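Local coordinates for protein cyclohexadienyl dehydratase (Synthetic construct, PDB 5JOS) that probably catalyses the dehydration of prephenate and arogenate in phenylalanine biosynthesis, on a fold shared with periplasmic solute-binding proteins, at residues Leu25-Thr30 and Phe83-Gly88. Numbering follows the deposited sequence.
Sequences LRVGTT and FDIAMG
Val-27 pairs with Ile-85 and Gly-28 with Ala-86 as parallel neighbours in a sheet, Gly-28 N giving its hydrogen to Ile-85 O (2.7 Å) and Gly-28 O taking one from Met-87 N (3.0 Å). One step earlier Arg-26 O accepts the N-H of Asp-84 at 2.7 Å and, weakly, that of Ile-85. The carboxylate of Asp-84 holds Arg-26 at both its backbone and its guanidinium: Asp-84 OD2 takes the hydrogen of Arg-26 N on its anti side (2.9 Å) and a weak bond from Arg-26 NE, while Asp-84 OD1 meets Arg-26 NH2 in a nearly straight salt bridge (2.9 Å, 176°). The bend of the Arg-26 chain at chi3 (-55°) folds the guanidinium back over the backbone of Phe-83, with OD1 in the guanidinium plane although NH2 stands well above the carboxylate plane. Arg-22 and Arg-15 also form salt bridges with Asp-84, and Asp-81 with Arg-26, so the charges are shared in a wider network that would favour an ionised carboxylate. The Phe-83 ring lies face-on to Gly-28, whose CA sits 3.5 Å from the ring centroid in a CH-pi contact; a glycine here lets the ring come flat against the strand. On the other face of the sheet Val-27 CG2 lies beside Ile-85 CG2, and Val-27 CG1 packs on Met-87 CB at 3.7 Å, against helix 48-60. Thr-29 OG1, anti to its own backbone N, donates to Met-87 O, and beyond it a water bridges Thr-30 N and Gly-88 O. Strand 24-29 is the central strand of a 2-1-3 parallel sheet, flanked by 63-68 and 85-86, the alpha/beta core of one lobe in the two-lobed periplasmic binding protein fold.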
loop_
_atom_site.group_PDB
_atom_site.type_symbol
_atom_site.label_atom_id
_atom_site.label_comp_id
_atom_site.label_asym_id
_atom_site.label_seq_id
_atom_site.Cartn_x
_atom_site.Cartn_y
_atom_site.Cartn_z
ATOM N N LEU A 25 0.647 -22.855 -1.921
ATOM C CA LEU A 25 0.677 -21.583 -2.641
ATOM C C LEU A 25 2.057 -21.033 -2.500
ATOM O O LEU A 25 2.501 -20.804 -1.403
ATOM C CB LEU A 25 -0.302 -20.604 -2.105
ATOM C CG LEU A 25 -0.258 -19.211 -2.766
ATOM C CD1 LEU A 25 -0.713 -19.262 -4.223
ATOM C CD2 LEU A 25 -1.139 -18.271 -1.994
ATOM N N ARG A 26 2.749 -20.850 -3.625
ATOM C CA ARG A 26 4.055 -20.264 -3.620
ATOM C C ARG A 26 3.920 -18.745 -3.796
ATOM O O ARG A 26 3.456 -18.277 -4.806
ATOM C CB ARG A 26 4.901 -20.853 -4.744
ATOM C CG ARG A 26 4.967 -22.402 -4.727
ATOM C CD ARG A 26 5.666 -23.022 -5.971
ATOM N NE ARG A 26 4.973 -22.502 -7.147
ATOM C CZ ARG A 26 5.492 -22.248 -8.364
ATOM N NH1 ARG A 26 6.770 -22.513 -8.693
ATOM N NH2 ARG A 26 4.701 -21.726 -9.285
ATOM N N VAL A 27 4.342 -18.021 -2.772
ATOM C CA VAL A 27 4.258 -16.597 -2.718
ATOM C C VAL A 27 5.652 -15.964 -2.781
ATOM O O VAL A 27 6.492 -16.139 -1.928
ATOM C CB VAL A 27 3.613 -16.181 -1.410
ATOM C CG1 VAL A 27 3.636 -14.704 -1.306
ATOM C CG2 VAL A 27 2.173 -16.664 -1.335
ATOM N N GLY A 28 5.900 -15.254 -3.850
ATOM C CA GLY A 28 7.121 -14.556 -3.976
ATOM C C GLY A 28 7.119 -13.293 -3.117
ATOM O O GLY A 28 6.186 -12.510 -3.148
ATOM N N THR A 29 8.186 -13.076 -2.369
ATOM C CA THR A 29 8.246 -11.877 -1.518
ATOM C C THR A 29 9.692 -11.473 -1.264
ATOM O O THR A 29 10.605 -12.336 -1.251
ATOM C CB THR A 29 7.403 -12.120 -0.240
ATOM O OG1 THR A 29 6.989 -10.867 0.329
ATOM C CG2 THR A 29 8.226 -12.921 0.766
ATOM N N THR A 30 9.943 -10.171 -1.034
ATOM C CA THR A 30 11.347 -9.693 -0.890
ATOM C C THR A 30 11.865 -9.710 0.515
ATOM O O THR A 30 13.060 -9.866 0.692
ATOM C CB THR A 30 11.566 -8.305 -1.508
ATOM O OG1 THR A 30 10.767 -7.302 -0.841
ATOM C CG2 THR A 30 11.145 -8.363 -2.960
ATOM N N PHE A 83 7.191 -18.766 -8.510
ATOM C CA PHE A 83 6.155 -18.657 -7.496
ATOM C C PHE A 83 4.865 -18.333 -8.194
ATOM O O PHE A 83 4.893 -18.001 -9.359
ATOM C CB PHE A 83 6.490 -17.628 -6.401
ATOM C CG PHE A 83 7.117 -16.342 -6.926
ATOM C CD1 PHE A 83 6.346 -15.409 -7.557
ATOM C CD2 PHE A 83 8.473 -16.139 -6.819
ATOM C CE1 PHE A 83 6.914 -14.219 -8.020
ATOM C CE2 PHE A 83 9.055 -14.964 -7.249
ATOM C CZ PHE A 83 8.276 -14.014 -7.867
ATOM N N ASP A 84 3.742 -18.427 -7.505
ATOM C CA ASP A 84 2.439 -18.288 -8.162
ATOM C C ASP A 84 1.947 -16.858 -8.124
ATOM O O ASP A 84 1.127 -16.434 -8.942
ATOM C CB ASP A 84 1.432 -19.148 -7.406
ATOM C CG ASP A 84 1.802 -20.647 -7.427
ATOM O OD1 ASP A 84 1.970 -21.158 -8.527
ATOM O OD2 ASP A 84 2.010 -21.261 -6.368
ATOM N N ILE A 85 2.431 -16.091 -7.140
ATOM C CA ILE A 85 1.941 -14.763 -6.944
ATOM C C ILE A 85 2.998 -14.037 -6.112
ATOM O O ILE A 85 3.659 -14.623 -5.181
ATOM C CB ILE A 85 0.610 -14.798 -6.242
ATOM C CG1 ILE A 85 0.014 -13.406 -6.034
ATOM C CG2 ILE A 85 0.738 -15.439 -4.864
ATOM C CD1 ILE A 85 -1.491 -13.458 -5.643
ATOM N N ALA A 86 3.168 -12.755 -6.438
ATOM C CA ALA A 86 4.035 -11.881 -5.658
ATOM C C ALA A 86 3.234 -11.018 -4.698
ATOM O O ALA A 86 2.368 -10.279 -5.148
ATOM C CB ALA A 86 4.863 -11.058 -6.570
ATOM N N MET A 87 3.535 -11.098 -3.388
ATOM C CA MET A 87 2.762 -10.404 -2.388
ATOM C C MET A 87 3.774 -9.774 -1.474
ATOM O O MET A 87 4.532 -10.485 -0.743
ATOM C CB MET A 87 1.916 -11.394 -1.591
ATOM C CG MET A 87 0.893 -12.101 -2.473
ATOM S SD MET A 87 -0.107 -13.288 -1.703
ATOM C CE MET A 87 -1.398 -12.302 -0.999
ATOM N N GLY A 88 3.803 -8.432 -1.499
ATOM C CA GLY A 88 4.904 -7.717 -0.858
ATOM C C GLY A 88 5.020 -6.220 -1.136
ATOM O O GLY A 88 6.123 -5.745 -1.454
HETATM O O HOH W 1 8.214 -7.745 -1.118
#